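Local coordinates for phage-related protein (Bacillus cereus, PDB 4JG2) that is of unknown function but probably binds single-stranded DNA, like the ssDNA-binding protein of Enterobacter phage Enc34, at residues Val38-Asn43 / Val160-Tyr165; Asn43-Tyr48 / Gly155-Val160; Gly59-Tyr64 / Asn131-Pro136. One frame throughout, in Å; residues are numbered along the deposited sequence.

Contact 1 (Val38-Asn43 / Val160-Tyr165); sequences VVTSVN and VSLNFY
V38 and L162 form an antiparallel hydrogen-bonded pair: V38 N donates to L162 O at 2.9 Å, and L162 N returns a 2.8 Å bond to V38 O. Next along, V39 and S161 make the non-hydrogen-bonded pair, where V39 CA lies 3.5 Å from V160 O in a CA-H...O contact. T40 continues the pattern past the end of its strand, T40 N giving V160 O a nearly straight bond of 2.9 Å (172° at the hydrogen). A side chain closes the series: T40 OG1, set between its own backbone N and carbonyl carbon (chi1 71°), accepts from V160 N at 3.0 Å, and the same hydroxyl is hydrogen-bonded to T44 OG1. Apolar contacts are made on the face of V38 and L162. T40 CG2 meets L162 CD1 at 3.7 Å, the two side chains crossing at about a right angle, and V38 CG2 reaches the edge of the F164 ring, 4.0 Å from CE1. Helix 75-96 packs on this face through A84, which touches both V38 and F164, while strand 175-186 supplies C177 against L162 and F164 and bonds to the backbone of S161 and N163, so that strand 157-169 runs between 37-39 and 175-186.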
ATOM      1  N   VAL A  38      -6.251   6.517  -3.553  1.00  7.84           N
ATOM      2  CA  VAL A  38      -7.005   6.344  -2.300  1.00  8.28           C
ATOM      3  C   VAL A  38      -6.095   6.665  -1.142  1.00  8.47           C
ATOM      4  O   VAL A  38      -4.961   6.192  -1.098  1.00 11.24           O
ATOM      5  CB  VAL A  38      -7.479   4.893  -2.124  1.00 10.24           C
ATOM      6  CG1 VAL A  38      -8.222   4.729  -0.758  1.00 12.17           C
ATOM      7  CG2 VAL A  38      -8.351   4.458  -3.298  1.00 11.52           C
ATOM      8  N   VAL A  39      -6.584   7.445  -0.203  1.00  7.99           N
ATOM      9  CA  VAL A  39      -5.879   7.690   1.060  1.00  8.19           C
ATOM     10  C   VAL A  39      -6.591   6.900   2.149  1.00  8.42           C
ATOM     11  O   VAL A  39      -7.784   7.124   2.397  1.00 10.66           O
ATOM     12  CB  VAL A  39      -5.757   9.178   1.396  1.00  9.44           C
ATOM     13  CG1 VAL A  39      -4.872   9.411   2.607  1.00 11.53           C
ATOM     14  CG2 VAL A  39      -5.166   9.950   0.251  1.00 11.50           C
ATOM     15  N   THR A  40      -5.898   5.948   2.769  1.00  7.95           N
ATOM     16  CA  THR A  40      -6.517   5.061   3.775  1.00  8.12           C
ATOM     17  C   THR A  40      -6.816   5.802   5.073  1.00  8.23           C
ATOM     18  O   THR A  40      -6.403   6.963   5.250  1.00  9.52           O
ATOM     19  CB  THR A  40      -5.661   3.810   4.003  1.00  8.30           C
ATOM     20  OG1 THR A  40      -4.490   4.195   4.692  1.00  8.32           O
ATOM     21  CG2 THR A  40      -5.274   3.123   2.700  1.00  8.28           C
ATOM     22  N   SER A  41      -7.541   5.117   5.947  1.00  8.50           N
ATOM     23  CA  SER A  41      -8.021   5.741   7.186  1.00  8.96           C
ATOM     24  C   SER A  41      -6.999   5.854   8.263  1.00  8.96           C
ATOM     25  O   SER A  41      -5.948   5.176   8.254  1.00  9.03           O
ATOM     26  CB  SER A  41      -9.279   4.990   7.741  1.00 10.84           C
ATOM     27  OG  SER A  41      -8.835   3.963   8.578  1.00 11.17           O
ATOM     28  N   VAL A  42      -7.333   6.603   9.291  1.00  9.70           N
ATOM     29  CA  VAL A  42      -6.484   6.670  10.491  1.00  9.56           C
ATOM     30  C   VAL A  42      -6.333   5.341  11.239  1.00  9.25           C
ATOM     31  O   VAL A  42      -5.494   5.228  12.124  1.00 11.60           O
ATOM     32  CB  VAL A  42      -6.985   7.758  11.481  1.00 10.52           C
ATOM     33  CG1 VAL A  42      -6.862   9.124  10.853  1.00 12.40           C
ATOM     34  CG2 VAL A  42      -8.400   7.512  11.988  1.00 12.31           C
ATOM     35  N   ASN A  43      -7.199   4.346  10.892  1.00  9.07           N
ATOM     36  CA  ASN A  43      -7.132   3.019  11.557  1.00  9.66           C
ATOM     37  C   ASN A  43      -6.338   1.996  10.797  1.00  8.17           C
ATOM     38  O   ASN A  43      -6.261   0.840  11.177  1.00 10.44           O
ATOM     39  CB  ASN A  43      -8.540   2.520  11.829  1.00 13.17           C
ATOM     40  CG  ASN A  43      -9.278   3.464  12.720  1.00 19.09           C
ATOM     41  OD1 ASN A  43      -8.816   3.800  13.790  1.00 26.63           O
ATOM     42  ND2 ASN A  43     -10.344   3.937  12.238  1.00 27.88           N
ATOM     43  N   VAL A 160      -2.156   6.054   4.636  1.00  7.03           N
ATOM     44  CA  VAL A 160      -1.256   5.816   3.520  1.00  6.69           C
ATOM     45  C   VAL A 160      -1.932   6.200   2.219  1.00  6.91           C
ATOM     46  O   VAL A 160      -3.098   5.832   2.009  1.00  7.68           O
ATOM     47  CB  VAL A 160      -0.802   4.346   3.466  1.00  7.38           C
ATOM     48  CG1 VAL A 160       0.238   4.153   2.360  1.00  7.60           C
ATOM     49  CG2 VAL A 160      -0.253   3.865   4.816  1.00  8.09           C
ATOM     50  N   SER A 161      -1.204   6.925   1.383  0.50  7.76           N
ATOM     51  CA  SER A 161      -1.684   7.272   0.068  0.50  8.56           C
ATOM     52  C   SER A 161      -1.281   6.118  -0.874  0.50  7.57           C
ATOM     53  O   SER A 161      -0.155   5.628  -0.828  0.50  8.16           O
ATOM     54  CB  SER A 161      -1.060   8.585  -0.392  0.50 10.44           C
ATOM     55  OG  SER A 161      -1.589   8.967  -1.637  0.50 17.35           O
ATOM     56  N   LEU A 162      -2.245   5.685  -1.663  1.00  8.98           N
ATOM     57  CA  LEU A 162      -2.098   4.594  -2.586  1.00  9.31           C
ATOM     58  C   LEU A 162      -2.553   4.947  -3.971  1.00  9.00           C
ATOM     59  O   LEU A 162      -3.548   5.667  -4.129  1.00 10.90           O
ATOM     60  CB  LEU A 162      -3.007   3.430  -2.115  1.00  9.97           C
ATOM     61  CG  LEU A 162      -2.804   2.893  -0.693  1.00 12.06           C
ATOM     62  CD1 LEU A 162      -3.849   1.818  -0.414  1.00 13.39           C
ATOM     63  CD2 LEU A 162      -1.380   2.398  -0.434  1.00 13.42           C
ATOM     64  N   ASN A 163      -1.857   4.468  -4.994  0.50  9.14           N
ATOM     65  CA  ASN A 163      -2.323   4.655  -6.363  0.50  9.40           C
ATOM     66  C   ASN A 163      -2.328   3.299  -7.007  0.50  8.40           C
ATOM     67  O   ASN A 163      -1.406   2.511  -6.911  0.50 12.19           O
ATOM     68  CB  ASN A 163      -1.534   5.671  -7.242  0.50 12.62           C
ATOM     69  CG  ASN A 163      -2.241   6.002  -8.608  0.50 15.83           C
ATOM     70  OD1 ASN A 163      -3.087   6.951  -8.722  0.50 24.78           O
ATOM     71  ND2 ASN A 163      -1.839   5.273  -9.677  0.50 27.62           N
ATOM     72  N   PHE A 164      -3.417   3.017  -7.651  1.00  7.94           N
ATOM     73  CA  PHE A 164      -3.601   1.735  -8.324  1.00  7.96           C
ATOM     74  C   PHE A 164      -3.413   1.875  -9.807  1.00  7.49           C
ATOM     75  O   PHE A 164      -3.885   2.841 -10.400  1.00  9.98           O
ATOM     76  CB  PHE A 164      -5.020   1.225  -7.974  1.00  8.22           C
ATOM     77  CG  PHE A 164      -5.174   0.909  -6.493  1.00  8.19           C
ATOM     78  CD1 PHE A 164      -5.618   1.852  -5.565  1.00  8.93           C
ATOM     79  CD2 PHE A 164      -4.770  -0.301  -5.997  1.00  7.83           C
ATOM     80  CE1 PHE A 164      -5.718   1.565  -4.218  1.00  9.12           C
ATOM     81  CE2 PHE A 164      -4.850  -0.608  -4.658  1.00  8.74           C
ATOM     82  CZ  PHE A 164      -5.309   0.346  -3.782  1.00  8.76           C
ATOM     83  N   TYR A 165      -2.781   0.872 -10.403  1.00  7.68           N
ATOM     84  CA  TYR A 165      -2.471   0.946 -11.822  1.00  7.56           C
ATOM     85  C   TYR A 165      -2.355  -0.450 -12.424  1.00  6.76           C
ATOM     86  O   TYR A 165      -1.897  -1.399 -11.791  1.00  7.70           O
ATOM     87  CB  TYR A 165      -1.185   1.771 -12.098  1.00  7.81           C
ATOM     88  CG  TYR A 165       0.062   1.206 -11.465  1.00  8.17           C
ATOM     89  CD1 TYR A 165       0.448   1.549 -10.140  1.00  9.00           C
ATOM     90  CD2 TYR A 165       0.891   0.352 -12.145  1.00  8.22           C
ATOM     91  CE1 TYR A 165       1.610   1.060  -9.607  1.00  9.45           C
ATOM     92  CE2 TYR A 165       2.050  -0.175 -11.571  1.00  8.39           C
ATOM     93  CZ  TYR A 165       2.378   0.198 -10.319  1.00  8.73           C
ATOM     94  OH  TYR A 165       3.521  -0.345  -9.794  1.00 11.06           O
TER

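Contact 2 (Asn43-Tyr48 / Gly155-Val160); sequences NTRLSY and GCYARV
R45 crosses the Y157 side chain obliquely, with its guanidinium plane only 11° from that of the ring. The aliphatic part makes the contact: R45 CG sits over one ring face, offset toward the rim, 4.1 Å from the ring centroid in a CH-pi contact, and R45 CD is 3.6 Å from Y157 OH. An extended chain, with CG anti to the backbone N (chi1 -162°), carries the head group on to the turn before the strand. There R45 NE donates to G155 O at 2.9 Å, almost straight and with the acceptor in the guanidinium plane, while NH2 bonds to E189 O; two carbonyls thus fix the rotation of the group. The edge of the Y157 ring faces N43 O, and R186 adds a cation-pi contact.

L46 is directed to the other side of its strand. Its branches divide the work: CD1 meets C156 SG at 3.7 Å and also A158 CB, whereas CD2 reaches V160 CG2, likewise at 3.7 Å. V66 and V152 extend this buried apolar cluster.

Between these two groups the backbones are bridged at R45 and Y157. A158 N donates to T44 O, L46 N to C156 O, and G155 N to L46 O at 2.7 Å. G155 has backbone angles that call for glycine.

The two short strands meet at 90°, so this is a corner between sheets rather than a regular pairing. Strand 45-50, an outer strand of a four-stranded antiparallel sheet, is bridged at a right angle to strand 157-169 of the mixed sheet, as where sheets meet at the corner of a curled beta fold; whether this corner bears on the probable ssDNA binding is not known.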
ATOM      1  N   ASN A  43      -7.199   4.346  10.892  1.00  9.07           N
ATOM      2  CA  ASN A  43      -7.132   3.019  11.557  1.00  9.66           C
ATOM      3  C   ASN A  43      -6.338   1.996  10.797  1.00  8.17           C
ATOM      4  O   ASN A  43      -6.261   0.840  11.177  1.00 10.44           O
ATOM      5  CB  ASN A  43      -8.540   2.520  11.829  1.00 13.17           C
ATOM      6  CG  ASN A  43      -9.278   3.464  12.720  1.00 19.09           C
ATOM      7  OD1 ASN A  43      -8.816   3.800  13.790  1.00 26.63           O
ATOM      8  ND2 ASN A  43     -10.344   3.937  12.238  1.00 27.88           N
ATOM      9  N   THR A  44      -5.623   2.459   9.772  1.00  8.05           N
ATOM     10  CA  THR A  44      -4.741   1.608   8.964  1.00  7.85           C
ATOM     11  C   THR A  44      -3.492   1.260   9.788  1.00  7.94           C
ATOM     12  O   THR A  44      -2.908   2.141  10.426  1.00  8.84           O
ATOM     13  CB  THR A  44      -4.219   2.376   7.743  1.00  7.78           C
ATOM     14  OG1 THR A  44      -5.324   2.860   7.007  1.00  8.51           O
ATOM     15  CG2 THR A  44      -3.330   1.569   6.924  1.00  9.32           C
ATOM     16  N   ARG A  45      -3.105  -0.015   9.813  1.00  7.43           N
ATOM     17  CA  ARG A  45      -1.900  -0.439  10.516  1.00  7.45           C
ATOM     18  C   ARG A  45      -0.812  -0.803   9.504  1.00  6.49           C
ATOM     19  O   ARG A  45      -1.120  -1.318   8.428  1.00  8.25           O
ATOM     20  CB  ARG A  45      -2.197  -1.620  11.447  1.00  8.08           C
ATOM     21  CG  ARG A  45      -1.148  -1.849  12.504  1.00  8.27           C
ATOM     22  CD  ARG A  45      -1.536  -2.956  13.465  1.00  9.08           C
ATOM     23  NE  ARG A  45      -0.568  -3.100  14.554  1.00  8.50           N
ATOM     24  CZ  ARG A  45      -0.474  -4.155  15.337  1.00  9.16           C
ATOM     25  NH1 ARG A  45      -1.336  -5.161  15.163  1.00 11.26           N
ATOM     26  NH2 ARG A  45       0.404  -4.236  16.297  1.00 10.70           N
ATOM     27  N   LEU A  46       0.452  -0.533   9.832  1.00  7.09           N
ATOM     28  CA  LEU A  46       1.566  -0.844   8.928  1.00  6.80           C
ATOM     29  C   LEU A  46       2.191  -2.157   9.317  1.00  7.48           C
ATOM     30  O   LEU A  46       2.557  -2.393  10.495  1.00  9.78           O
ATOM     31  CB  LEU A  46       2.618   0.271   8.989  1.00  7.28           C
ATOM     32  CG  LEU A  46       2.110   1.683   8.784  1.00  7.96           C
ATOM     33  CD1 LEU A  46       3.251   2.649   8.727  1.00  9.77           C
ATOM     34  CD2 LEU A  46       1.249   1.814   7.538  1.00  8.74           C
ATOM     35  N   SER A  47       2.408  -3.030   8.322  1.00  7.02           N
ATOM     36  CA  SER A  47       3.120  -4.281   8.484  1.00  7.54           C
ATOM     37  C   SER A  47       4.297  -4.290   7.504  1.00  7.40           C
ATOM     38  O   SER A  47       4.185  -3.782   6.375  1.00  7.77           O
ATOM     39  CB  SER A  47       2.173  -5.469   8.196  1.00  9.94           C
ATOM     40  OG  SER A  47       2.801  -6.703   7.984  1.00 12.06           O
ATOM     41  N   TYR A  48       5.424  -4.883   7.892  1.00  7.20           N
ATOM     42  CA  TYR A  48       6.576  -4.975   7.029  1.00  8.51           C
ATOM     43  C   TYR A  48       6.911  -3.595   6.464  1.00  8.20           C
ATOM     44  O   TYR A  48       7.083  -3.394   5.239  1.00  9.04           O
ATOM     45  CB  TYR A  48       6.419  -6.055   5.940  1.00  9.11           C
ATOM     46  CG  TYR A  48       6.118  -7.415   6.480  1.00  9.66           C
ATOM     47  CD1 TYR A  48       6.937  -8.028   7.392  1.00 11.02           C
ATOM     48  CD2 TYR A  48       5.008  -8.095   6.058  1.00 13.62           C
ATOM     49  CE1 TYR A  48       6.671  -9.317   7.833  1.00 13.02           C
ATOM     50  CE2 TYR A  48       4.726  -9.340   6.513  1.00 17.82           C
ATOM     51  CZ  TYR A  48       5.578  -9.961   7.391  1.00 14.96           C
ATOM     52  OH  TYR A  48       5.335 -11.231   7.907  1.00 26.32           O
ATOM     53  N   GLY A 155       3.806  -1.917  12.880  1.00  7.00           N
ATOM     54  CA  GLY A 155       2.898  -2.034  13.991  1.00  7.85           C
ATOM     55  C   GLY A 155       2.150  -0.736  14.308  1.00  7.32           C
ATOM     56  O   GLY A 155       1.126  -0.776  15.008  1.00  7.91           O
ATOM     57  N   CYS A 156       2.686   0.425  13.906  0.50  6.03           N
ATOM     58  CA  CYS A 156       2.031   1.698  14.171  0.50  5.96           C
ATOM     59  C   CYS A 156       0.864   1.892  13.173  0.50  6.05           C
ATOM     60  O   CYS A 156       0.750   1.205  12.160  0.50  6.31           O
ATOM     61  CB  CYS A 156       3.001   2.887  14.085  0.50  4.85           C
ATOM     62  SG  CYS A 156       3.403   3.427  12.378  0.50  4.61           S
ATOM     63  N   TYR A 157       0.026   2.881  13.491  1.00  7.35           N
ATOM     64  CA  TYR A 157      -1.163   3.278  12.724  1.00  7.31           C
ATOM     65  C   TYR A 157      -0.861   4.550  11.966  1.00  7.28           C
ATOM     66  O   TYR A 157      -0.335   5.535  12.556  1.00  8.10           O
ATOM     67  CB  TYR A 157      -2.371   3.460  13.648  1.00  8.46           C
ATOM     68  CG  TYR A 157      -2.745   2.128  14.300  1.00  8.62           C
ATOM     69  CD1 TYR A 157      -3.614   1.264  13.725  1.00  9.45           C
ATOM     70  CD2 TYR A 157      -2.199   1.751  15.501  1.00  9.91           C
ATOM     71  CE1 TYR A 157      -3.962   0.056  14.264  1.00 10.95           C
ATOM     72  CE2 TYR A 157      -2.517   0.523  16.104  1.00 12.97           C
ATOM     73  CZ  TYR A 157      -3.406  -0.310  15.471  1.00 13.17           C
ATOM     74  OH  TYR A 157      -3.653  -1.530  15.997  1.00 18.42           O
ATOM     75  N   ALA A 158      -1.146   4.570  10.661  1.00  7.22           N
ATOM     76  CA  ALA A 158      -0.824   5.665   9.812  1.00  6.69           C
ATOM     77  C   ALA A 158      -1.742   5.661   8.596  1.00  7.00           C
ATOM     78  O   ALA A 158      -2.009   4.578   8.043  1.00  8.20           O
ATOM     79  CB  ALA A 158       0.614   5.571   9.319  1.00  8.52           C
ATOM     80  N   ARG A 159      -2.153   6.853   8.137  1.00  7.51           N
ATOM     81  CA  ARG A 159      -2.821   6.940   6.831  1.00  6.98           C
ATOM     82  C   ARG A 159      -1.770   6.723   5.726  1.00  7.48           C
ATOM     83  O   ARG A 159      -0.637   7.213   5.853  1.00  7.74           O
ATOM     84  CB  ARG A 159      -3.474   8.317   6.589  1.00  7.73           C
ATOM     85  CG  ARG A 159      -4.494   8.730   7.676  1.00  8.85           C
ATOM     86  CD  ARG A 159      -5.287   9.975   7.250  1.00 11.85           C
ATOM     87  NE  ARG A 159      -6.197   9.527   6.238  1.00 11.54           N
ATOM     88  CZ  ARG A 159      -6.817  10.293   5.357  1.00 13.33           C
ATOM     89  NH1 ARG A 159      -6.672  11.601   5.377  1.00 14.00           N
ATOM     90  NH2 ARG A 159      -7.644   9.691   4.488  1.00 16.26           N
ATOM     91  N   VAL A 160      -2.156   6.054   4.636  1.00  7.03           N
ATOM     92  CA  VAL A 160      -1.256   5.816   3.520  1.00  6.69           C
ATOM     93  C   VAL A 160      -1.932   6.200   2.219  1.00  6.91           C
ATOM     94  O   VAL A 160      -3.098   5.832   2.009  1.00  7.68           O
ATOM     95  CB  VAL A 160      -0.802   4.346   3.466  1.00  7.38           C
ATOM     96  CG1 VAL A 160       0.238   4.153   2.360  1.00  7.60           C
ATOM     97  CG2 VAL A 160      -0.253   3.865   4.816  1.00  8.09           C
TER

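Contact 3 (Gly59-Tyr64 / Asn131-Pro136); sequences GGAEKY and NSKTPP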
ATOM      1  N   GLY A  59      14.302 -11.431  -3.464  1.00 28.50           N
ATOM      2  CA  GLY A  59      15.205 -11.166  -4.625  1.00 23.82           C
ATOM      3  C   GLY A  59      14.670 -10.122  -5.629  1.00 23.39           C
ATOM      4  O   GLY A  59      15.322  -9.845  -6.660  1.00 33.08           O
ATOM      5  N   GLY A  60      13.496  -9.512  -5.356  1.00 22.97           N
ATOM      6  CA  GLY A  60      12.910  -8.496  -6.235  1.00 21.11           C
ATOM      7  C   GLY A  60      13.753  -7.234  -6.213  1.00 17.10           C
ATOM      8  O   GLY A  60      14.668  -7.065  -5.396  1.00 20.25           O
ATOM      9  N   ALA A  61      13.478  -6.319  -7.140  1.00 16.14           N
ATOM     10  CA  ALA A  61      14.230  -5.063  -7.201  1.00 14.93           C
ATOM     11  C   ALA A  61      14.024  -4.251  -5.946  1.00 11.19           C
ATOM     12  O   ALA A  61      12.921  -4.259  -5.372  1.00 13.11           O
ATOM     13  CB  ALA A  61      13.804  -4.267  -8.407  1.00 17.21           C
ATOM     14  N   GLU A  62      15.070  -3.588  -5.481  1.00 11.76           N
ATOM     15  CA  GLU A  62      14.977  -2.836  -4.214  1.00 10.76           C
ATOM     16  C   GLU A  62      13.967  -1.700  -4.353  1.00  9.60           C
ATOM     17  O   GLU A  62      14.007  -0.914  -5.271  1.00 10.12           O
ATOM     18  CB  GLU A  62      16.354  -2.287  -3.911  1.00 15.52           C
ATOM     19  CG  GLU A  62      16.527  -1.642  -2.605  1.00 18.18           C
ATOM     20  CD  GLU A  62      17.990  -1.308  -2.366  1.00 25.07           C
ATOM     21  OE1 GLU A  62      18.377  -0.124  -2.562  1.00 24.43           O
ATOM     22  OE2 GLU A  62      18.786  -2.254  -2.101  1.00 25.01           O
ATOM     23  N   LYS A  63      13.028  -1.672  -3.414  1.00  8.47           N
ATOM     24  CA  LYS A  63      11.924  -0.722  -3.412  1.00  8.28           C
ATOM     25  C   LYS A  63      11.520  -0.390  -1.967  1.00  6.91           C
ATOM     26  O   LYS A  63      11.757  -1.156  -1.035  1.00  8.23           O
ATOM     27  CB  LYS A  63      10.664  -1.323  -4.121  1.00  8.98           C
ATOM     28  CG  LYS A  63      10.800  -1.380  -5.637  1.00  9.80           C
ATOM     29  CD  LYS A  63       9.542  -1.825  -6.345  1.00 10.89           C
ATOM     30  CE  LYS A  63       9.180  -3.242  -6.072  1.00 12.08           C
ATOM     31  NZ  LYS A  63      10.155  -4.212  -6.576  1.00 13.65           N
ATOM     32  N   TYR A  64      10.952   0.792  -1.838  1.00  6.71           N
ATOM     33  CA  TYR A  64      10.220   1.164  -0.628  1.00  6.50           C
ATOM     34  C   TYR A  64       8.904   0.393  -0.647  1.00  6.62           C
ATOM     35  O   TYR A  64       8.277   0.246  -1.719  1.00  7.16           O
ATOM     36  CB  TYR A  64      10.002   2.662  -0.555  1.00  7.13           C
ATOM     37  CG  TYR A  64      11.295   3.457  -0.525  1.00  7.13           C
ATOM     38  CD1 TYR A  64      11.977   3.826  -1.670  1.00  8.12           C
ATOM     39  CD2 TYR A  64      11.832   3.836   0.694  1.00  8.12           C
ATOM     40  CE1 TYR A  64      13.184   4.468  -1.594  1.00  9.29           C
ATOM     41  CE2 TYR A  64      13.001   4.532   0.801  1.00  9.74           C
ATOM     42  CZ  TYR A  64      13.675   4.847  -0.355  1.00 10.08           C
ATOM     43  OH  TYR A  64      14.873   5.547  -0.271  1.00 13.05           O
ATOM     44  N   ASN A 131       4.211  -0.496  -3.076  1.00  6.62           N
ATOM     45  CA  ASN A 131       5.674  -0.287  -3.237  1.00  5.89           C
ATOM     46  C   ASN A 131       5.951   0.862  -4.176  1.00  6.04           C
ATOM     47  O   ASN A 131       5.056   1.346  -4.928  1.00  7.44           O
ATOM     48  CB  ASN A 131       6.350  -1.597  -3.616  1.00  7.03           C
ATOM     49  CG  ASN A 131       5.969  -2.121  -4.985  1.00  8.12           C
ATOM     50  OD1 ASN A 131       5.955  -1.372  -5.961  1.00  8.78           O
ATOM     51  ND2 ASN A 131       5.645  -3.404  -5.038  1.00 12.44           N
ATOM     52  N   SER A 132       7.179   1.337  -4.159  0.50  6.71           N
ATOM     53  CA  SER A 132       7.632   2.415  -5.036  0.50  7.13           C
ATOM     54  C   SER A 132       9.149   2.344  -5.108  0.50  6.03           C
ATOM     55  O   SER A 132       9.799   1.878  -4.196  0.50  6.66           O
ATOM     56  CB  SER A 132       7.298   3.771  -4.393  0.50  8.75           C
ATOM     57  OG  SER A 132       7.772   4.845  -5.168  0.50 12.90           O
ATOM     58  N   LYS A 133       9.726   2.810  -6.216  1.00  8.02           N
ATOM     59  CA  LYS A 133      11.170   2.902  -6.310  1.00  9.09           C
ATOM     60  C   LYS A 133      11.743   4.078  -5.496  1.00  8.71           C
ATOM     61  O   LYS A 133      12.900   4.029  -5.061  1.00  9.84           O
ATOM     62  CB  LYS A 133      11.595   3.036  -7.770  1.00  9.66           C
ATOM     63  CG  LYS A 133      11.490   1.730  -8.555  1.00 10.36           C
ATOM     64  CD  LYS A 133      12.687   0.817  -8.223  1.00 12.24           C
ATOM     65  CE  LYS A 133      12.622  -0.548  -8.838  1.00 14.13           C
ATOM     66  NZ  LYS A 133      12.864  -0.548 -10.311  1.00 13.08           N
ATOM     67  N   THR A 134      10.962   5.150  -5.406  1.00  8.81           N
ATOM     68  CA  THR A 134      11.355   6.408  -4.778  1.00 10.03           C
ATOM     69  C   THR A 134      10.782   6.532  -3.369  1.00  8.69           C
ATOM     70  O   THR A 134       9.744   5.937  -3.054  1.00  9.57           O
ATOM     71  CB  THR A 134      10.975   7.592  -5.647  1.00 12.36           C
ATOM     72  OG1 THR A 134       9.592   7.505  -5.897  1.00 17.80           O
ATOM     73  CG2 THR A 134      11.774   7.647  -6.998  1.00 12.87           C
ATOM     74  N   PRO A 135      11.423   7.303  -2.493  1.00  9.83           N
ATOM     75  CA  PRO A 135      10.999   7.368  -1.129  1.00 10.13           C
ATOM     76  C   PRO A 135       9.689   8.104  -0.866  1.00  8.78           C
ATOM     77  O   PRO A 135       9.484   9.171  -1.418  1.00 11.01           O
ATOM     78  CB  PRO A 135      12.173   8.096  -0.445  1.00 10.76           C
ATOM     79  CG  PRO A 135      12.821   8.857  -1.517  1.00 13.27           C
ATOM     80  CD  PRO A 135      12.701   8.026  -2.699  1.00 10.70           C
ATOM     81  N   PRO A 136       8.844   7.551   0.022  1.00  7.86           N
ATOM     82  CA  PRO A 136       7.661   8.309   0.410  1.00  7.82           C
ATOM     83  C   PRO A 136       7.993   9.489   1.310  1.00  7.43           C
ATOM     84  O   PRO A 136       9.030   9.462   1.997  1.00  8.45           O
ATOM     85  CB  PRO A 136       6.858   7.275   1.242  1.00  9.42           C
ATOM     86  CG  PRO A 136       7.902   6.332   1.747  1.00 11.91           C
ATOM     87  CD  PRO A 136       8.918   6.219   0.658  1.00  8.51           C
TER
HETATM   88  O   HOH W   1      14.447   1.775  -4.333  1.00 14.61           O
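The tight part of this contact is the Y64 ring laid over P135. P135 CA stands 3.6 Å from the ring centroid and only 10° off the normal, a CH-pi contact centred on the face, and P135 CB comes equally close to Y64 CZ. P136 CD approaches Y64 CD2 obliquely at 3.8 Å. Y64 CG, anti to its carbonyl carbon (chi1 -61°), swings the ring alongside the departing chain, where S132 O and the carbonyl of K133 lie at the ring edge. At the backbone, Y64 and S132 form an antiparallel hydrogen-bonded pair: Y64 N donates to S132 O at 2.8 Å, rather bent at the hydrogen (132°), and S132 N to Y64 O at 2.9 Å.

Toward A61 the contact loosens and opens to solvent. K63 bends at its third and fourth torsions, passing CE 3.6 Å from N131 CG and bringing NZ back to A61 O in its own segment. K133 uses its methylenes, CE lying 3.8 Å from K63 CG, while the two ammonium groups stay apart. A water donates to both E62 O and K133 O, joining the backbones where direct bonding has ceased.

The pair joins strands 63-71 and 125-132, neighbours in the four-stranded antiparallel sheet. Strand 54-55 lies beside 63-71, its P54 touching Y64 and E62, and N131 bonds through its backbone to C177 and L179 of strand 175-186.

Contacts 1 and 2 adjoin, sharing N43 and V160 and both using strand 157-169, with centres about 11 Å apart. They touch directly through R159, whose NE is hydrogen-bonded to T40 O. The chain leaves strand 37-39 of the mixed sheet and soon enters strand 45-50 of the antiparallel sheet, so 157-169 receives both in succession. Contact 3 touches neither: its centre lies about 17 Å from that of contact 1 and about 18 Å from that of contact 2. It belongs to the same antiparallel sheet as strand 45-50, whose neighbour is strand 63-71. Along the chain the three are nested, contact 3 within contact 2 within contact 1.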